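Local coordinates for protein alternansucrase (Leuconostoc mesenteroides, PDB 6HVG) that belongs to glycoside hydrolase family 70, large multidomain enzymes, and combines a TIM-barrel core with repeats of the choline-binding and cell-wall-binding type, at residues 1265-1270 against 1278-1283; 1300-1303 against 1309-1312; 791-796 against 829-834; 747-752 against 805-810. All coordinates share one frame; numbering follows the deposited sequence.

Overall arrangement
The four contacts form two pairs on opposite sides of the chain's centre. Contacts 3 and 4, with centres 14 Å apart, belong to the TIM-barrel core: their segments alternate in the order 747-752, 791-796, 805-810 and 829-834, and strands 745-747 and 821-825, from which two of them lead on, are neighbours in the eight-stranded parallel sheet. A salt bridge, E832 to R750, joins them. Contacts 1 and 2 come later, in series, with centres 15 Å apart, and touch through a probable hydrogen bond, Y1309 OH to L1281 O. About 61 to 70 Å separate the pairs' centres, so one pair reports on the barrel and the other on a region 39 to 46 Å from the chain's centre.

Contact 1 (1265-1270 against 1278-1283); sequences WATNQY and EVFLPL
The carboxamide of Q1269 lies flat over one face of the F1280 ring. The two planes differ by only 13°, and OE1 sits 3.4 Å above the ring plane, displaced toward its rim, with F1280 CE1 3.5 Å from Q1269 OE1. The aliphatic part of the same side chain adds a CH-π contact: Q1269 CG is 4.1 Å from the F1280 ring centroid and 20° off the normal. An extended chain, with CG anti to the backbone N (chi1 -174°), lays methylenes and amide successively across the ring. Both segments belong to the irregular loop between strands 1248-1252 and 1291-1292 of the family 70 region, where the chain doubles back without regular strand pairing; the backbones of F1280 and N1272 are nevertheless hydrogen-bonded. Two oxygens approach F1280 obliquely. Y1270 O is 3.6 Å from F1280 CD2, while T1267 OG1 is 3.8 Å from F1280 CZ. That hydroxyl is hydrogen-bonded to D1264 OD2 and takes a weak bond from Q1269 N, 3.5 Å from T1267 OG1. Y1309 also stacks on the F1280 ring, and F1271 meets it with planes nearly parallel.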
loop_
_atom_site.group_PDB
_atom_site.type_symbol
_atom_site.label_atom_id
_atom_site.label_comp_id
_atom_site.label_asym_id
_atom_site.label_seq_id
_atom_site.Cartn_x
_atom_site.Cartn_y
_atom_site.Cartn_z
ATOM N N TRP A 1265 -10.325 -16.857 -30.347
ATOM C CA TRP A 1265 -10.244 -15.434 -30.658
ATOM C C TRP A 1265 -11.284 -15.033 -31.654
ATOM O O TRP A 1265 -11.740 -13.888 -31.660
ATOM C CB TRP A 1265 -8.870 -15.025 -31.177
ATOM C CG TRP A 1265 -7.741 -15.313 -30.236
ATOM C CD1 TRP A 1265 -6.655 -16.087 -30.488
ATOM C CD2 TRP A 1265 -7.585 -14.835 -28.914
ATOM N NE1 TRP A 1265 -5.827 -16.132 -29.403
ATOM C CE2 TRP A 1265 -6.380 -15.377 -28.412
ATOM C CE3 TRP A 1265 -8.327 -13.988 -28.102
ATOM C CZ2 TRP A 1265 -5.905 -15.106 -27.130
ATOM C CZ3 TRP A 1265 -7.849 -13.714 -26.813
ATOM C CH2 TRP A 1265 -6.644 -14.276 -26.348
ATOM N N ALA A 1266 -11.660 -15.966 -32.514
ATOM C CA ALA A 1266 -12.503 -15.674 -33.665
ATOM C C ALA A 1266 -13.942 -15.351 -33.304
ATOM O O ALA A 1266 -14.519 -14.386 -33.804
ATOM C CB ALA A 1266 -12.467 -16.848 -34.599
ATOM N N THR A 1267 -14.515 -16.181 -32.436
ATOM C CA THR A 1267 -15.886 -16.026 -31.981
ATOM C C THR A 1267 -15.989 -15.395 -30.603
ATOM O O THR A 1267 -17.060 -14.960 -30.216
ATOM C CB THR A 1267 -16.540 -17.386 -31.889
ATOM O OG1 THR A 1267 -15.744 -18.231 -31.063
ATOM C CG2 THR A 1267 -16.640 -18.010 -33.254
ATOM N N ASN A 1268 -14.860 -15.318 -29.894
ATOM C CA ASN A 1268 -14.767 -14.844 -28.508
ATOM C C ASN A 1268 -15.547 -15.684 -27.498
ATOM O O ASN A 1268 -15.765 -15.248 -26.398
ATOM C CB ASN A 1268 -15.135 -13.381 -28.413
ATOM C CG ASN A 1268 -14.171 -12.495 -29.187
ATOM O OD1 ASN A 1268 -12.980 -12.410 -28.863
ATOM N ND2 ASN A 1268 -14.697 -11.791 -30.185
ATOM N N GLN A 1269 -15.900 -16.912 -27.865
ATOM C CA GLN A 1269 -16.566 -17.837 -26.974
ATOM C C GLN A 1269 -15.525 -18.651 -26.220
ATOM O O GLN A 1269 -14.483 -19.001 -26.773
ATOM C CB GLN A 1269 -17.479 -18.763 -27.779
ATOM C CG GLN A 1269 -18.338 -19.686 -26.930
ATOM C CD GLN A 1269 -19.234 -20.556 -27.767
ATOM O OE1 GLN A 1269 -19.220 -20.482 -28.988
ATOM N NE2 GLN A 1269 -20.009 -21.405 -27.109
ATOM N N TYR A 1270 -15.801 -18.941 -24.948
ATOM C CA TYR A 1270 -14.856 -19.680 -24.117
ATOM C C TYR A 1270 -15.142 -21.162 -24.245
ATOM O O TYR A 1270 -16.288 -21.561 -24.383
ATOM C CB TYR A 1270 -14.958 -19.243 -22.653
ATOM C CG TYR A 1270 -14.343 -17.874 -22.312
ATOM C CD1 TYR A 1270 -15.088 -16.705 -22.417
ATOM C CD2 TYR A 1270 -13.032 -17.755 -21.856
ATOM C CE1 TYR A 1270 -14.551 -15.473 -22.092
ATOM C CE2 TYR A 1270 -12.493 -16.518 -21.538
ATOM C CZ TYR A 1270 -13.267 -15.394 -21.648
ATOM O OH TYR A 1270 -12.734 -14.173 -21.356
ATOM N N GLU A 1278 -24.107 -28.341 -24.729
ATOM C CA GLU A 1278 -23.538 -27.012 -24.952
ATOM C C GLU A 1278 -22.002 -27.048 -24.892
ATOM O O GLU A 1278 -21.355 -26.164 -24.324
ATOM C CB GLU A 1278 -24.127 -26.030 -23.932
ATOM C CG GLU A 1278 -24.032 -26.503 -22.487
ATOM C CD GLU A 1278 -24.604 -25.499 -21.494
ATOM O OE1 GLU A 1278 -25.619 -24.844 -21.837
ATOM O OE2 GLU A 1278 -24.043 -25.367 -20.371
ATOM N N VAL A 1279 -21.434 -28.081 -25.509
ATOM C CA VAL A 1279 -19.993 -28.247 -25.599
ATOM C C VAL A 1279 -19.429 -27.271 -26.617
ATOM O O VAL A 1279 -20.014 -27.058 -27.661
ATOM C CB VAL A 1279 -19.620 -29.706 -25.968
ATOM C CG1 VAL A 1279 -18.193 -29.832 -26.498
ATOM C CG2 VAL A 1279 -19.771 -30.583 -24.740
ATOM N N PHE A 1280 -18.292 -26.675 -26.298
ATOM C CA PHE A 1280 -17.536 -25.893 -27.263
ATOM C C PHE A 1280 -16.073 -26.252 -27.085
ATOM O O PHE A 1280 -15.500 -25.999 -26.022
ATOM C CB PHE A 1280 -17.759 -24.401 -27.056
ATOM C CG PHE A 1280 -17.108 -23.536 -28.096
ATOM C CD1 PHE A 1280 -17.582 -23.517 -29.399
ATOM C CD2 PHE A 1280 -16.028 -22.725 -27.780
ATOM C CE1 PHE A 1280 -16.983 -22.726 -30.374
ATOM C CE2 PHE A 1280 -15.428 -21.920 -28.747
ATOM C CZ PHE A 1280 -15.913 -21.916 -30.045
ATOM N N LEU A 1281 -15.484 -26.870 -28.107
ATOM C CA LEU A 1281 -14.066 -27.215 -28.098
ATOM C C LEU A 1281 -13.433 -26.844 -29.424
ATOM O O LEU A 1281 -14.141 -26.612 -30.399
ATOM C CB LEU A 1281 -13.885 -28.702 -27.875
ATOM C CG LEU A 1281 -14.125 -29.202 -26.468
ATOM C CD1 LEU A 1281 -14.425 -30.701 -26.515
ATOM C CD2 LEU A 1281 -12.944 -28.892 -25.564
ATOM N N PRO A 1282 -12.092 -26.782 -29.473
ATOM C CA PRO A 1282 -11.447 -26.649 -30.757
ATOM C C PRO A 1282 -11.782 -27.863 -31.594
ATOM O O PRO A 1282 -11.935 -28.939 -31.040
ATOM C CB PRO A 1282 -9.955 -26.636 -30.412
ATOM C CG PRO A 1282 -9.874 -26.280 -28.977
ATOM C CD PRO A 1282 -11.118 -26.844 -28.371
ATOM N N LEU A 1283 -11.905 -27.700 -32.905
ATOM C CA LEU A 1283 -12.345 -28.806 -33.757
ATOM C C LEU A 1283 -11.332 -29.949 -33.827
ATOM O O LEU A 1283 -11.730 -31.076 -34.038
ATOM C CB LEU A 1283 -12.699 -28.295 -35.158
ATOM C CG LEU A 1283 -13.905 -27.338 -35.276
ATOM C CD1 LEU A 1283 -13.931 -26.722 -36.658
ATOM C CD2 LEU A 1283 -15.212 -28.012 -34.998
#

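Contact 2 (1300-1303 against 1309-1312); sequences GVKY and YQAK
Q1310 has its CG anti to the backbone N (chi1 -162°) and stays extended beyond, which carries its amide across to the lysine chain of K1302; Y1303 likewise has CG anti to N (chi1 173°), and the edge of its ring meets A1311. The amide reaches the middle of the lysine chain, with Q1310 NE2 3.3 Å from K1302 CD, and the two side chains cross obliquely. At the tyrosine, A1311 CB lies near the ring plane, 4.1 Å from Y1303 CD2. One backbone hydrogen bond joins the nearest pair, Y1303 and A1311: A1311 N gives its proton to Y1303 O at 2.9 Å, with 164° at the hydrogen. The same carbonyl oxygen receives a CA-H...O contact, Q1310 CA standing 3.5 Å from Y1303 O. Strand 1301-1304 is the second arm of a β-hairpin with strand 1294-1296, and the loop 1309-1312 leads from it to strands 1314-1317 and 1323-1326, probably the next hairpin, as in cell-wall-binding repeats. F1326 and I1316 of those strands pack against both Y1303 and A1311, so the contact sits between strand 1301-1304 and these strands. A water links the segments a second time. It accepts from Y1303 N at 3.1 Å and from Q1310 NE2 at 3.3 Å, and lies 2.7 Å from A1311 O, to which it can donate, although it has more acceptors within reach than protons. Q1310 NE2 also makes a weak hydrogen bond to G1330 O.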
loop_
_atom_site.group_PDB
_atom_site.type_symbol
_atom_site.label_atom_id
_atom_site.label_comp_id
_atom_site.label_asym_id
_atom_site.label_seq_id
_atom_site.Cartn_x
_atom_site.Cartn_y
_atom_site.Cartn_z
ATOM N N GLY A 1300 -14.669 -10.264 -49.943
ATOM C CA GLY A 1300 -13.618 -9.741 -49.094
ATOM C C GLY A 1300 -12.761 -10.812 -48.445
ATOM O O GLY A 1300 -12.783 -11.970 -48.863
ATOM N N VAL A 1301 -12.020 -10.443 -47.400
ATOM C CA VAL A 1301 -11.120 -11.380 -46.717
ATOM C C VAL A 1301 -11.744 -11.946 -45.453
ATOM O O VAL A 1301 -12.388 -11.232 -44.701
ATOM C CB VAL A 1301 -9.799 -10.715 -46.379
ATOM C CG1 VAL A 1301 -8.795 -11.727 -45.875
ATOM C CG2 VAL A 1301 -9.243 -10.023 -47.606
ATOM N N LYS A 1302 -11.586 -13.244 -45.259
ATOM C CA LYS A 1302 -12.082 -13.943 -44.081
ATOM C C LYS A 1302 -10.897 -14.520 -43.320
ATOM O O LYS A 1302 -9.810 -14.667 -43.889
ATOM C CB LYS A 1302 -13.019 -15.068 -44.503
ATOM C CG LYS A 1302 -14.217 -14.581 -45.309
ATOM C CD LYS A 1302 -15.222 -15.675 -45.599
ATOM C CE LYS A 1302 -14.644 -16.717 -46.541
ATOM N NZ LYS A 1302 -15.671 -17.763 -46.709
ATOM N N TYR A 1303 -11.103 -14.870 -42.052
ATOM C CA TYR A 1303 -10.055 -15.516 -41.265
ATOM C C TYR A 1303 -10.613 -16.626 -40.411
ATOM O O TYR A 1303 -11.702 -16.494 -39.881
ATOM C CB TYR A 1303 -9.339 -14.507 -40.369
ATOM C CG TYR A 1303 -8.355 -15.151 -39.414
ATOM C CD1 TYR A 1303 -7.058 -15.451 -39.806
ATOM C CD2 TYR A 1303 -8.727 -15.457 -38.124
ATOM C CE1 TYR A 1303 -6.173 -16.070 -38.931
ATOM C CE2 TYR A 1303 -7.855 -16.047 -37.249
ATOM C CZ TYR A 1303 -6.587 -16.356 -37.642
ATOM O OH TYR A 1303 -5.732 -16.914 -36.725
ATOM N N TYR A 1309 -12.637 -21.922 -36.483
ATOM C CA TYR A 1309 -13.884 -21.133 -36.549
ATOM C C TYR A 1309 -13.668 -19.793 -37.218
ATOM O O TYR A 1309 -12.567 -19.247 -37.172
ATOM C CB TYR A 1309 -14.445 -20.918 -35.174
ATOM C CG TYR A 1309 -14.700 -22.192 -34.434
ATOM C CD1 TYR A 1309 -15.809 -22.965 -34.715
ATOM C CD2 TYR A 1309 -13.833 -22.621 -33.417
ATOM C CE1 TYR A 1309 -16.071 -24.137 -34.007
ATOM C CE2 TYR A 1309 -14.079 -23.800 -32.702
ATOM C CZ TYR A 1309 -15.204 -24.554 -33.010
ATOM O OH TYR A 1309 -15.472 -25.723 -32.346
ATOM N N GLN A 1310 -14.703 -19.281 -37.876
ATOM C CA GLN A 1310 -14.606 -18.035 -38.597
ATOM C C GLN A 1310 -14.642 -16.836 -37.677
ATOM O O GLN A 1310 -15.424 -16.800 -36.735
ATOM C CB GLN A 1310 -15.740 -17.917 -39.608
ATOM C CG GLN A 1310 -15.448 -16.860 -40.682
ATOM C CD GLN A 1310 -16.583 -16.643 -41.647
ATOM O OE1 GLN A 1310 -17.592 -17.342 -41.593
ATOM N NE2 GLN A 1310 -16.434 -15.655 -42.532
ATOM N N ALA A 1311 -13.792 -15.853 -37.970
ATOM C CA ALA A 1311 -13.741 -14.610 -37.208
ATOM C C ALA A 1311 -14.913 -13.736 -37.586
ATOM O O ALA A 1311 -15.045 -13.314 -38.730
ATOM C CB ALA A 1311 -12.427 -13.869 -37.489
ATOM N N LYS A 1312 -15.764 -13.455 -36.621
ATOM C CA LYS A 1312 -16.859 -12.490 -36.780
ATOM C C LYS A 1312 -16.912 -11.578 -35.586
ATOM O O LYS A 1312 -16.897 -12.052 -34.453
ATOM C CB LYS A 1312 -18.226 -13.183 -36.882
ATOM C CG LYS A 1312 -18.324 -14.166 -38.008
ATOM C CD LYS A 1312 -19.752 -14.627 -38.228
ATOM C CE LYS A 1312 -19.810 -15.492 -39.478
ATOM N NZ LYS A 1312 -21.162 -16.016 -39.756
HETATM O O HOH W 1 -13.924 -14.193 -40.997
#

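Contact 3 (791-796 against 829-834); sequences KDQENP and MYLEGG
L831 presents one methyl, CD2, to the polar ends of Q793 and E794, at the point where helix 779-793 of the TIM-barrel region runs out and meets the loop that follows barrel strand 821-825 and the short helix 826-829. The two polar chains come at the leucine from different directions. That of Q793 slants across it, with OE1 3.7 Å from L831 CD2, whereas that of E794 passes at roughly a right angle, with OE2 4.1 Å from L831 CD2. Both are extended beyond CG but leave the backbone differently: Q793 has CG anti to the backbone N (chi1 179°), while in E794, the first residue to depart from helical geometry, CG is beside N (chi1 -57°). No direct hydrogen bond spans the segments, and Q793 NE2 stops 4.4 Å from E832 OE1. The amide nitrogen instead has N803 OD1 as its stronger partner, and E832 OE1 is bonded to Y789 OH. The other carboxylate oxygen, E832 OE2, is bonded to Y825 OH, so both oxygens of this buried group have partners. A water closes the gap between the segments, with only a weak bond from Q793 NE2. Its firmer bonds are on the E832 side: it accepts from E832 N at 2.9 Å and donates to E832 OE1 at 2.7 Å.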
loop_
_atom_site.group_PDB
_atom_site.type_symbol
_atom_site.label_atom_id
_atom_site.label_comp_id
_atom_site.label_asym_id
_atom_site.label_seq_id
_atom_site.Cartn_x
_atom_site.Cartn_y
_atom_site.Cartn_z
ATOM N N LYS A 791 17.526 -1.051 19.470
ATOM C CA LYS A 791 18.716 -0.200 19.673
ATOM C C LYS A 791 18.399 1.270 19.408
ATOM O O LYS A 791 18.845 2.154 20.127
ATOM C CB LYS A 791 19.860 -0.672 18.757
ATOM C CG LYS A 791 21.108 0.203 18.711
ATOM C CD LYS A 791 22.074 -0.106 19.837
ATOM C CE LYS A 791 23.226 0.909 19.825
ATOM N NZ LYS A 791 22.859 2.300 20.256
ATOM N N ASP A 792 17.627 1.511 18.361
ATOM C CA ASP A 792 17.182 2.855 17.988
ATOM C C ASP A 792 16.203 3.438 18.993
ATOM O O ASP A 792 16.287 4.602 19.350
ATOM C CB ASP A 792 16.527 2.792 16.609
ATOM C CG ASP A 792 15.840 4.083 16.224
ATOM O OD1 ASP A 792 14.576 4.120 16.194
ATOM O OD2 ASP A 792 16.579 5.048 15.930
ATOM N N GLN A 793 15.269 2.611 19.451
ATOM C CA GLN A 793 14.255 3.015 20.424
ATOM C C GLN A 793 14.881 3.472 21.756
ATOM O O GLN A 793 14.473 4.488 22.318
ATOM C CB GLN A 793 13.330 1.834 20.702
ATOM C CG GLN A 793 12.231 2.078 21.727
ATOM C CD GLN A 793 11.311 0.879 21.872
ATOM O OE1 GLN A 793 11.083 0.396 22.966
ATOM N NE2 GLN A 793 10.790 0.388 20.758
ATOM N N GLU A 794 15.870 2.721 22.234
ATOM C CA GLU A 794 16.508 2.966 23.520
ATOM C C GLU A 794 17.760 3.817 23.427
ATOM O O GLU A 794 18.538 3.883 24.377
ATOM C CB GLU A 794 16.857 1.629 24.176
ATOM C CG GLU A 794 15.640 0.738 24.341
ATOM C CD GLU A 794 15.869 -0.478 25.209
ATOM O OE1 GLU A 794 16.972 -0.624 25.790
ATOM O OE2 GLU A 794 14.912 -1.280 25.291
ATOM N N ASN A 795 17.949 4.489 22.295
ATOM C CA ASN A 795 19.202 5.170 22.022
ATOM C C ASN A 795 19.447 6.311 23.028
ATOM O O ASN A 795 18.629 7.214 23.130
ATOM C CB ASN A 795 19.194 5.709 20.578
ATOM C CG ASN A 795 20.584 6.102 20.096
ATOM O OD1 ASN A 795 21.282 6.833 20.787
ATOM N ND2 ASN A 795 20.979 5.653 18.914
ATOM N N PRO A 796 20.559 6.265 23.789
ATOM C CA PRO A 796 20.844 7.362 24.749
ATOM C C PRO A 796 21.103 8.723 24.083
ATOM O O PRO A 796 20.887 9.766 24.695
ATOM C CB PRO A 796 22.088 6.889 25.514
ATOM C CG PRO A 796 22.539 5.639 24.862
ATOM C CD PRO A 796 21.583 5.206 23.806
ATOM N N MET A 829 4.678 -0.647 26.214
ATOM C CA MET A 829 4.910 -1.208 27.545
ATOM C C MET A 829 5.943 -2.340 27.521
ATOM O O MET A 829 6.775 -2.445 28.421
ATOM C CB MET A 829 3.599 -1.734 28.125
ATOM C CG MET A 829 2.536 -0.665 28.331
ATOM S SD MET A 829 2.978 0.461 29.663
ATOM C CE MET A 829 2.580 -0.565 31.079
ATOM N N TYR A 830 5.870 -3.192 26.502
ATOM C CA TYR A 830 6.809 -4.281 26.312
ATOM C C TYR A 830 7.346 -4.197 24.896
ATOM O O TYR A 830 6.789 -3.481 24.059
ATOM C CB TYR A 830 6.128 -5.619 26.604
ATOM C CG TYR A 830 5.648 -5.674 28.033
ATOM C CD1 TYR A 830 4.371 -5.228 28.376
ATOM C CD2 TYR A 830 6.493 -6.107 29.066
ATOM C CE1 TYR A 830 3.936 -5.246 29.692
ATOM C CE2 TYR A 830 6.070 -6.114 30.393
ATOM C CZ TYR A 830 4.793 -5.688 30.699
ATOM O OH TYR A 830 4.351 -5.692 31.993
ATOM N N LEU A 831 8.449 -4.891 24.620
ATOM C CA LEU A 831 9.058 -4.821 23.300
ATOM C C LEU A 831 8.219 -5.568 22.271
ATOM O O LEU A 831 7.717 -6.670 22.544
ATOM C CB LEU A 831 10.467 -5.396 23.334
ATOM C CG LEU A 831 11.496 -4.602 24.148
ATOM C CD1 LEU A 831 12.824 -5.345 24.142
ATOM C CD2 LEU A 831 11.670 -3.170 23.638
ATOM N N GLU A 832 8.099 -4.973 21.084
ATOM C CA GLU A 832 7.154 -5.437 20.055
ATOM C C GLU A 832 7.476 -6.758 19.391
ATOM O O GLU A 832 6.587 -7.359 18.796
ATOM C CB GLU A 832 6.980 -4.376 18.976
ATOM C CG GLU A 832 5.942 -3.336 19.353
ATOM C CD GLU A 832 6.152 -2.017 18.656
ATOM O OE1 GLU A 832 7.206 -1.398 18.838
ATOM O OE2 GLU A 832 5.257 -1.591 17.925
ATOM N N GLY A 833 8.725 -7.214 19.490
ATOM C CA GLY A 833 9.138 -8.495 18.930
ATOM C C GLY A 833 9.454 -9.543 19.984
ATOM O O GLY A 833 9.347 -9.303 21.181
ATOM N N GLY A 834 9.855 -10.721 19.519
ATOM C CA GLY A 834 10.214 -11.800 20.397
ATOM C C GLY A 834 8.989 -12.292 21.121
ATOM O O GLY A 834 7.885 -12.276 20.590
HETATM O O HOH W 2 8.534 -2.136 21.100
#

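Contact 4 (747-752 against 805-810); sequences SFVRAH and YNLPSA
The guanidinium of R750 is approached obliquely by a methyl of L807, with CD1 3.9 Å from R750 NE, while the F748 ring has the backbone N of R750 at its edge and in its plane. Within the TIM barrel, the loop leaving parallel strand 745-747 packs here on the start of helix 807-814, which precedes the neighbouring strand 821-825. The arginine and leucine side chains meet at about a right angle. A bend at chi3 of R750 (-63°) turns its head out of the line of its chain, and the head is held by a salt bridge from NH2 to D828 OD1 and by NH1, which besides its bridge to E832 bonds to the carbonyl D755 O. The leucine thus touches a group whose orientation is set largely by polar partners elsewhere.

The apolar half of the contact belongs to V749, which points toward the helix and whose CA is the nearest to that of A810. Its CG1, anti to the backbone N (chi1 -180°), stands over two helix residues at once. It lies 3.5 Å from L807 CD2, the other methyl of the leucine whose CD1 faces the arginine. The same V749 CG1 is 3.8 Å from A810 CB. Y811 and L814, further along helix 807-814, and F687 of helix 681-692 touch V749, so the valine is buried between two helices. The helix turn beneath it is closed by a backbone bond, A810 N to N806 O at 2.9 Å, and on the face toward 747-752 the second methyl, V749 CG2, rests 3.8 Å from A810 CB.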
loop_
_atom_site.group_PDB
_atom_site.type_symbol
_atom_site.label_atom_id
_atom_site.label_comp_id
_atom_site.label_asym_id
_atom_site.label_seq_id
_atom_site.Cartn_x
_atom_site.Cartn_y
_atom_site.Cartn_z
ATOM N N SER A 747 -9.070 6.832 22.563
ATOM C CA SER A 747 -7.930 7.535 21.960
ATOM C C SER A 747 -6.653 6.827 22.274
ATOM O O SER A 747 -6.558 6.150 23.291
ATOM C CB SER A 747 -7.851 8.999 22.454
ATOM O OG SER A 747 -7.911 9.094 23.861
ATOM N N PHE A 748 -5.661 6.999 21.412
ATOM C CA PHE A 748 -4.378 6.335 21.605
ATOM C C PHE A 748 -3.237 7.137 21.037
ATOM O O PHE A 748 -3.447 8.041 20.260
ATOM C CB PHE A 748 -4.395 4.950 20.960
ATOM C CG PHE A 748 -4.750 4.963 19.503
ATOM C CD1 PHE A 748 -6.075 4.856 19.090
ATOM C CD2 PHE A 748 -3.769 5.066 18.546
ATOM C CE1 PHE A 748 -6.418 4.870 17.755
ATOM C CE2 PHE A 748 -4.101 5.073 17.205
ATOM C CZ PHE A 748 -5.425 4.979 16.811
ATOM N N VAL A 749 -2.023 6.782 21.454
ATOM C CA VAL A 749 -0.793 7.355 20.913
ATOM C C VAL A 749 -0.252 6.460 19.809
ATOM O O VAL A 749 0.159 6.942 18.766
ATOM C CB VAL A 749 0.270 7.514 22.002
ATOM C CG1 VAL A 749 1.544 8.111 21.427
ATOM C CG2 VAL A 749 -0.271 8.401 23.128
ATOM N N ARG A 750 -0.259 5.153 20.043
ATOM C CA ARG A 750 0.168 4.178 19.033
ATOM C C ARG A 750 -0.756 2.988 19.052
ATOM O O ARG A 750 -1.515 2.802 19.992
ATOM C CB ARG A 750 1.621 3.700 19.274
ATOM C CG ARG A 750 2.648 4.806 19.140
ATOM C CD ARG A 750 3.992 4.294 18.665
ATOM N NE ARG A 750 4.579 3.365 19.626
ATOM C CZ ARG A 750 5.003 2.140 19.359
ATOM N NH1 ARG A 750 4.938 1.626 18.141
ATOM N NH2 ARG A 750 5.502 1.415 20.340
ATOM N N ALA A 751 -0.680 2.177 18.003
ATOM C CA ALA A 751 -1.487 0.976 17.904
ATOM C C ALA A 751 -0.718 -0.138 17.221
ATOM O O ALA A 751 0.352 0.091 16.671
ATOM C CB ALA A 751 -2.776 1.290 17.165
ATOM N N HIS A 752 -1.278 -1.342 17.236
ATOM C CA HIS A 752 -0.662 -2.498 16.584
ATOM C C HIS A 752 -0.468 -2.188 15.096
ATOM O O HIS A 752 0.439 -2.717 14.460
ATOM C CB HIS A 752 -1.525 -3.763 16.772
ATOM C CG HIS A 752 -2.757 -3.808 15.897
ATOM N ND1 HIS A 752 -3.961 -3.248 16.268
ATOM C CD2 HIS A 752 -2.963 -4.344 14.668
ATOM C CE1 HIS A 752 -4.853 -3.435 15.308
ATOM N NE2 HIS A 752 -4.273 -4.099 14.324
ATOM N N TYR A 805 9.192 9.779 19.183
ATOM C CA TYR A 805 9.696 10.655 20.233
ATOM C C TYR A 805 8.622 10.916 21.279
ATOM O O TYR A 805 7.439 10.857 20.973
ATOM C CB TYR A 805 10.135 12.007 19.639
ATOM C CG TYR A 805 11.296 11.906 18.681
ATOM C CD1 TYR A 805 12.605 11.981 19.143
ATOM C CD2 TYR A 805 11.089 11.750 17.307
ATOM C CE1 TYR A 805 13.676 11.878 18.274
ATOM C CE2 TYR A 805 12.154 11.632 16.434
ATOM C CZ TYR A 805 13.445 11.698 16.924
ATOM O OH TYR A 805 14.506 11.603 16.053
ATOM N N ASN A 806 9.043 11.184 22.521
ATOM C CA ASN A 806 8.173 11.776 23.544
ATOM C C ASN A 806 6.950 10.930 23.923
ATOM O O ASN A 806 5.921 11.472 24.346
ATOM C CB ASN A 806 7.709 13.203 23.157
ATOM C CG ASN A 806 8.825 14.221 23.227
ATOM O OD1 ASN A 806 9.603 14.192 24.160
ATOM N ND2 ASN A 806 8.870 15.137 22.278
ATOM N N LEU A 807 7.068 9.607 23.823
ATOM C CA LEU A 807 5.975 8.721 24.193
ATOM C C LEU A 807 5.492 8.877 25.645
ATOM O O LEU A 807 4.277 8.876 25.882
ATOM C CB LEU A 807 6.335 7.268 23.887
ATOM C CG LEU A 807 6.294 6.944 22.380
ATOM C CD1 LEU A 807 6.706 5.517 22.116
ATOM C CD2 LEU A 807 4.920 7.180 21.791
ATOM N N PRO A 808 6.419 9.030 26.611
ATOM C CA PRO A 808 5.968 9.316 27.973
ATOM C C PRO A 808 5.120 10.584 28.093
ATOM O O PRO A 808 4.111 10.587 28.786
ATOM C CB PRO A 808 7.283 9.472 28.742
ATOM C CG PRO A 808 8.212 8.571 28.025
ATOM C CD PRO A 808 7.854 8.719 26.573
ATOM N N SER A 809 5.531 11.647 27.417
ATOM C CA SER A 809 4.817 12.913 27.479
ATOM C C SER A 809 3.458 12.776 26.824
ATOM O O SER A 809 2.468 13.332 27.295
ATOM C CB SER A 809 5.651 14.028 26.817
ATOM O OG SER A 809 7.029 13.906 27.148
ATOM N N ALA A 810 3.420 12.048 25.718
ATOM C CA ALA A 810 2.170 11.774 25.018
ATOM C C ALA A 810 1.191 10.996 25.902
ATOM O O ALA A 810 0.020 11.334 25.955
ATOM C CB ALA A 810 2.450 11.000 23.736
#